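Local coordinates for nourseothricin acetyltransferase (PDB 5C82), which probably transfers an acetyl group to the antibiotic nourseothricin, giving resistance, as a member of the GNAT acetyltransferase family, at residues A[30-35]-A[150-155]. The protein carries 1 engineered substitution. Residues are numbered along the deposited sequence; the frame is centred on the assembly and turned at random.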
# COMPACT_ATOMS: atom_id res chain seq x y z
N PHE A 30 -12.19 -17.82 9.37
CA PHE A 30 -13.54 -17.29 9.61
C PHE A 30 -14.49 -17.79 8.52
O PHE A 30 -14.07 -18.11 7.41
CB PHE A 30 -13.53 -15.74 9.63
CG PHE A 30 -13.10 -15.09 8.34
CD1 PHE A 30 -11.77 -14.76 8.11
CD2 PHE A 30 -14.04 -14.75 7.37
CE1 PHE A 30 -11.37 -14.15 6.92
CE2 PHE A 30 -13.65 -14.11 6.18
CZ PHE A 30 -12.31 -13.85 5.96
N THR A 31 -15.78 -17.79 8.84
CA THR A 31 -16.88 -18.14 7.96
C THR A 31 -17.77 -16.88 7.87
O THR A 31 -18.00 -16.21 8.88
CB THR A 31 -17.60 -19.40 8.46
OG1 THR A 31 -16.65 -20.48 8.50
CG2 THR A 31 -18.76 -19.81 7.57
N THR A 32 -18.20 -16.54 6.66
CA THR A 32 -19.02 -15.35 6.46
C THR A 32 -20.15 -15.60 5.47
O THR A 32 -19.96 -16.30 4.48
CB THR A 32 -18.13 -14.13 6.11
OG1 THR A 32 -18.94 -12.96 5.95
CG2 THR A 32 -17.25 -14.36 4.87
N ASP A 33 -21.33 -15.01 5.74
CA ASP A 33 -22.54 -15.10 4.91
C ASP A 33 -22.57 -13.95 3.88
O ASP A 33 -23.45 -13.93 3.02
CB ASP A 33 -23.81 -15.03 5.79
CG ASP A 33 -23.94 -16.13 6.83
OD1 ASP A 33 -23.94 -17.32 6.44
OD2 ASP A 33 -24.11 -15.80 8.02
N THR A 34 -21.62 -12.99 3.99
CA THR A 34 -21.54 -11.81 3.09
C THR A 34 -20.09 -11.49 2.77
O THR A 34 -19.20 -11.95 3.47
CB THR A 34 -22.23 -10.54 3.68
OG1 THR A 34 -21.48 -10.07 4.78
CG2 THR A 34 -23.67 -10.74 4.11
N VAL A 35 -19.85 -10.70 1.70
CA VAL A 35 -18.53 -10.21 1.27
C VAL A 35 -18.74 -8.82 0.71
O VAL A 35 -19.86 -8.47 0.34
CB VAL A 35 -17.76 -11.12 0.22
CG1 VAL A 35 -17.47 -12.53 0.76
CG2 VAL A 35 -18.48 -11.18 -1.14
N ASN A 150 -13.50 -10.54 4.14
CA ASN A 150 -13.65 -10.49 5.60
C ASN A 150 -14.69 -9.44 6.05
O ASN A 150 -14.36 -8.53 6.80
CB ASN A 150 -12.29 -10.32 6.32
CG ASN A 150 -12.26 -10.89 7.73
OD1 ASN A 150 -13.28 -11.13 8.36
ND2 ASN A 150 -11.08 -11.12 8.28
N ALA A 151 -15.97 -9.59 5.61
CA ALA A 151 -17.09 -8.70 6.02
C ALA A 151 -17.18 -8.52 7.58
O ALA A 151 -17.34 -7.39 8.02
CB ALA A 151 -18.42 -9.21 5.46
N PRO A 152 -17.02 -9.58 8.43
CA PRO A 152 -17.07 -9.36 9.89
C PRO A 152 -15.95 -8.50 10.49
O PRO A 152 -16.20 -7.80 11.46
CB PRO A 152 -17.02 -10.79 10.47
CG PRO A 152 -17.49 -11.69 9.30
CD PRO A 152 -16.86 -11.03 8.12
N ALA A 153 -14.71 -8.60 9.99
CA ALA A 153 -13.61 -7.78 10.49
C ALA A 153 -13.83 -6.37 10.01
O ALA A 153 -13.61 -5.45 10.78
CB ALA A 153 -12.27 -8.29 9.98
N ILE A 154 -14.32 -6.20 8.75
CA ILE A 154 -14.60 -4.89 8.15
C ILE A 154 -15.62 -4.14 9.01
O ILE A 154 -15.37 -3.00 9.40
CB ILE A 154 -14.99 -4.98 6.65
CG1 ILE A 154 -13.78 -5.42 5.80
CG2 ILE A 154 -15.55 -3.63 6.14
CD1 ILE A 154 -14.13 -6.09 4.45
N HIS A 155 -16.72 -4.81 9.36
CA HIS A 155 -17.75 -4.23 10.22
C HIS A 155 -17.20 -3.97 11.62
O HIS A 155 -17.47 -2.89 12.16
CB HIS A 155 -18.99 -5.13 10.27
CG HIS A 155 -19.92 -4.92 9.11
ND1 HIS A 155 -20.65 -3.76 8.97
CD2 HIS A 155 -20.26 -5.77 8.11
CE1 HIS A 155 -21.39 -3.92 7.88
NE2 HIS A 155 -21.20 -5.12 7.34
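Thr32 OG1 gives a hydrogen bond of 2.7 Å to Thr34 O, in the carbonyl plane on a lone pair, and Thr32 OG1 also lies 3.6 Å from Pro152 CD. The contact joins the corner between strands 30-32 and 34-40 to the N-terminal turn of helix 151-158 in a GNAT fold. Both strands pair with strand 44-58 in the smaller, antiparallel sheet. OG1 of Thr32 stands anti to its backbone N (chi1 -178°), which brings it round to the carbonyl two residues on and ties the corner together. The first helical turn packs against this corner. Ala151 CB lies 3.3 Å from Thr34 OG1 and also meets Thr34 O. The Thr34 hydroxyl is hydrogen-bonded to Glu49, whose other carboxylate oxygen is hydrogen-bonded to His155 NE2. Glu49, on strand 44-58, thus links the corner to the helix.

Asn150 is the N-cap of the helix. Its OD1 accepts a weak capping bond from Ala153 N at 3.3 Å. The side-chain amide stacks on one face of the Phe30 ring, with the two planes only 9° apart. Asn150 OD1 sits 3.6 Å above the Phe30 ring plane, over its centre, while Asn150 ND2 lies nearest to Phe30 CE1. The capping bond probably helps to hold the amide in this orientation. A tartaric acid molecule, probably from the crystallisation liquor, lies near the Asn150 side chain. At the ring edge, in its plane, is Thr32 CG2.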